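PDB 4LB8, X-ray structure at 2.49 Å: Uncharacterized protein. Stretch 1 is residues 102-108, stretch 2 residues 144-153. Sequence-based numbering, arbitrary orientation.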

# COMPACT_ATOMS: atom_id res chain seq x y z
N PHE A 102 16.84 17.03 14.89
CA PHE A 102 15.97 16.04 14.27
C PHE A 102 15.46 16.49 12.93
O PHE A 102 15.59 17.64 12.53
N MSE A 103 14.83 15.56 12.25
CA MSE A 103 14.36 15.61 10.87
C MSE A 103 12.86 15.28 10.84
O MSE A 103 12.41 14.39 11.56
N PHE A 104 12.08 15.99 10.03
CA PHE A 104 10.64 15.75 9.92
C PHE A 104 10.31 15.08 8.59
O PHE A 104 11.15 15.10 7.67
N ASN A 105 9.15 14.41 8.51
CA ASN A 105 8.72 13.66 7.33
C ASN A 105 8.30 14.61 6.22
O ASN A 105 7.31 15.34 6.35
N THR A 106 9.08 14.57 5.11
CA THR A 106 8.91 15.39 3.90
C THR A 106 7.96 14.73 2.89
O THR A 106 7.52 15.40 1.94
N ILE A 107 7.64 13.44 3.06
CA ILE A 107 6.75 12.72 2.16
C ILE A 107 5.29 12.83 2.68
O ILE A 107 4.43 13.34 1.95
N ASP A 108 5.01 12.35 3.91
CA ASP A 108 3.67 12.40 4.50
C ASP A 108 3.60 13.49 5.59
O ASP A 108 4.18 13.32 6.68
N VAL A 144 24.83 10.63 9.10
CA VAL A 144 23.45 11.12 9.12
C VAL A 144 22.83 11.03 7.73
O VAL A 144 23.54 10.89 6.74
N TYR A 145 21.51 11.09 7.68
CA TYR A 145 20.76 11.20 6.43
C TYR A 145 20.75 12.70 6.04
O TYR A 145 20.64 13.58 6.92
N THR A 146 20.91 12.99 4.73
CA THR A 146 20.89 14.37 4.20
C THR A 146 19.48 14.94 4.36
O THR A 146 19.31 16.08 4.80
N ASP A 147 18.48 14.12 4.03
CA ASP A 147 17.06 14.44 4.06
C ASP A 147 16.26 13.21 4.46
O ASP A 147 16.80 12.11 4.44
N PHE A 148 14.96 13.40 4.81
CA PHE A 148 14.08 12.30 5.21
C PHE A 148 13.86 11.28 4.07
O PHE A 148 13.76 10.08 4.32
N LYS A 149 13.80 11.78 2.81
CA LYS A 149 13.60 10.99 1.59
C LYS A 149 14.74 9.96 1.42
O LYS A 149 14.48 8.85 0.96
N GLU A 150 15.96 10.29 1.86
CA GLU A 150 17.10 9.38 1.78
C GLU A 150 16.90 8.15 2.72
O GLU A 150 17.31 7.04 2.38
N ARG A 151 16.22 8.35 3.87
CA ARG A 151 15.93 7.30 4.85
C ARG A 151 14.88 6.30 4.32
O ARG A 151 15.03 5.10 4.54
N GLN A 152 13.81 6.81 3.67
CA GLN A 152 12.73 5.97 3.13
C GLN A 152 13.00 5.50 1.70
O GLN A 152 12.26 4.65 1.19
N GLN A 153 14.08 6.01 1.06
CA GLN A 153 14.46 5.70 -0.33
C GLN A 153 14.59 4.18 -0.54
O GLN A 153 15.07 3.45 0.32

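What holds these two stretches together, when no hydrogen bond crosses between them? The contact is made mostly by side-chain packing, and Phe148, which follows the N-cap residue Asp147, is at its center. Phe148 CA lies 5.9 Å from Asn105 CA, the closest pair of CA atoms across the two stretches, and the CA-to-CB bond of Phe148 points toward the other stretch. With chi1 at t (-177°) and chi2 at 80°, the ring extends across the loop and meets a different residue on several sides. Asn105 CA sits over one face, 3.9 Å from the centroid of the Phe148 ring and only 14° off the normal, a CH-pi contact. Ile107 CD1 lies at the ring edge, 4.4 Å from Phe148 CD2. The ring root is also close to backbone, with Phe104 O 3.4 Å from Phe148 CB, although the CA-to-CB bond of Phe104 itself points away.

How does Met103, a selenomethionine, reach so many partners? Its chi1 and chi2 are both t (179° and -179°), so the chain runs out extended toward the second stretch before chi3, at p (76°), bends the terminal methyl. Met103 SE passes 3.9 Å from Asp147 C and 4.2 Å from Tyr145 CB. Beyond the bend, Met103 CE comes within 3.7 Å of Phe148 CD1 and 3.9 Å of Arg151 CD. The buried side chain thus touches both the loop before the helix and the helix itself. The CA-to-CB bond of Tyr145 points toward stretch 1, but with chi1 at m (-68°) its end leads away, leaving CB as the closest point. Arg151, extended with its first three chi angles at t, offers an aliphatic carbon to the methyl.

Why does Asn105 turn its amide group back toward its own loop? Its chi1 is t (-166°), and this places Asn105 OD1 where it accepts from two successive backbone amides, Ile107 N and Asp108 N, each at 2.9 Å. These bonds tie the side chain to the turn that follows, while ND2 is hydrogen-bonded elsewhere in the structure. The same Asn105 OD1 lies 3.2 Å from Phe148 CE2, so the carbonyl oxygen that braces the loop also packs against the aromatic ring.

What closes the more exposed side of the contact? Thr106, chi1 p (54°), points toward the helix and sets Thr106 OG1 3.4 Å from Lys149 CG and 3.6 Å from Phe148 CB, packing against carbon. Ile107 leaves its backbone sideways, yet chi1 m (-56°) and chi2 t (167°) carry its end closer, with Ile107 CD1 4.1 Å from Gln152 CB. Lys149 also begins sideways; its long chain bends nearer until Lys149 CE is 3.9 Å from Ile107 CG1, an aliphatic contact.

How is the helix start itself organized? Asp147, chi1 p (54°), occupies the N-cap position, and Asp147 OD1 accepts from Glu150 N at 2.7 Å, the capping bond. Glu150 answers with Glu150 OE1, which accepts from Thr146 N at 2.8 Å and from Thr146 OG1 at a very short 2.5 Å.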

# COMPACT_ATOMS: atom_id res chain seq x y z
CB PHE A 102 14.82 15.63 15.20
CG PHE A 102 15.30 15.00 16.48
CD1 PHE A 102 16.33 14.06 16.46
CD2 PHE A 102 14.72 15.35 17.70
CE1 PHE A 102 16.77 13.47 17.66
CE2 PHE A 102 15.17 14.77 18.89
CZ PHE A 102 16.18 13.82 18.86
CB MSE A 103 15.21 14.52 10.21
CG MSE A 103 14.98 14.25 8.80
SE MSE A 103 16.20 12.83 8.35
CE MSE A 103 15.39 11.30 9.07
CB PHE A 104 9.83 17.06 10.14
CG PHE A 104 9.81 17.45 11.61
CD1 PHE A 104 8.89 16.87 12.49
CD2 PHE A 104 10.79 18.28 12.14
CE1 PHE A 104 8.91 17.18 13.85
CE2 PHE A 104 10.84 18.56 13.52
CZ PHE A 104 9.89 18.01 14.36
CB ASN A 105 7.57 12.71 7.69
CG ASN A 105 7.26 11.64 6.67
OD1 ASN A 105 7.45 11.79 5.47
ND2 ASN A 105 6.69 10.55 7.12
CB THR A 106 10.27 15.67 3.25
OG1 THR A 106 10.95 14.43 3.01
CG2 THR A 106 11.14 16.57 4.07
CB ILE A 107 7.22 11.25 1.96
CG1 ILE A 107 8.68 11.21 1.45
CG2 ILE A 107 6.26 10.49 1.03
CD1 ILE A 107 9.37 9.83 1.50
CB ASP A 108 3.29 11.02 5.05
CG ASP A 108 1.92 10.88 5.66
OD1 ASP A 108 1.16 11.88 5.66
OD2 ASP A 108 1.59 9.77 6.15
CB VAL A 144 23.31 12.55 9.70
CG1 VAL A 144 23.74 12.61 11.17
CG2 VAL A 144 24.04 13.60 8.85
CB TYR A 145 19.33 10.66 6.57
CG TYR A 145 19.24 9.17 6.78
CD1 TYR A 145 19.51 8.28 5.73
CD2 TYR A 145 18.81 8.63 7.99
CE1 TYR A 145 19.41 6.90 5.90
CE2 TYR A 145 18.70 7.25 8.17
CZ TYR A 145 19.00 6.39 7.12
OH TYR A 145 18.90 5.03 7.30
CB THR A 146 21.34 14.39 2.74
OG1 THR A 146 20.50 13.49 2.00
CG2 THR A 146 22.82 14.00 2.57
CB ASP A 147 16.60 14.96 2.67
CG ASP A 147 16.92 14.04 1.49
OD1 ASP A 147 16.35 12.92 1.44
OD2 ASP A 147 17.70 14.45 0.60
CB PHE A 148 12.72 12.85 5.71
CG PHE A 148 11.82 11.74 6.21
CD1 PHE A 148 12.00 11.20 7.48
CD2 PHE A 148 10.88 11.16 5.37
CE1 PHE A 148 11.23 10.12 7.90
CE2 PHE A 148 10.13 10.07 5.79
CZ PHE A 148 10.30 9.57 7.06
CB LYS A 149 13.49 11.90 0.36
CG LYS A 149 12.21 12.75 0.33
CD LYS A 149 11.79 13.16 -1.09
CE LYS A 149 10.33 13.55 -1.22
NZ LYS A 149 10.09 14.99 -0.93
CB GLU A 150 18.38 10.15 2.09
CG GLU A 150 19.66 9.47 1.62
CD GLU A 150 20.90 9.92 2.37
OE1 GLU A 150 21.03 11.14 2.64
OE2 GLU A 150 21.74 9.05 2.70
CB ARG A 151 15.45 7.91 6.18
CG ARG A 151 15.23 6.90 7.29
CD ARG A 151 14.55 7.53 8.47
NE ARG A 151 14.18 6.53 9.47
CZ ARG A 151 12.95 6.06 9.64
NH1 ARG A 151 11.95 6.51 8.89
NH2 ARG A 151 12.71 5.15 10.57
CB GLN A 152 11.37 6.71 3.19
CG GLN A 152 10.81 6.86 4.59
CD GLN A 152 10.50 5.55 5.28
OE1 GLN A 152 11.20 5.13 6.20
NE2 GLN A 152 9.43 4.89 4.85
CB GLN A 153 15.71 6.47 -0.81
CG GLN A 153 17.04 5.70 -0.94
CD GLN A 153 17.93 6.35 -1.98
OE1 GLN A 153 18.73 7.25 -1.68
NE2 GLN A 153 17.81 5.90 -3.22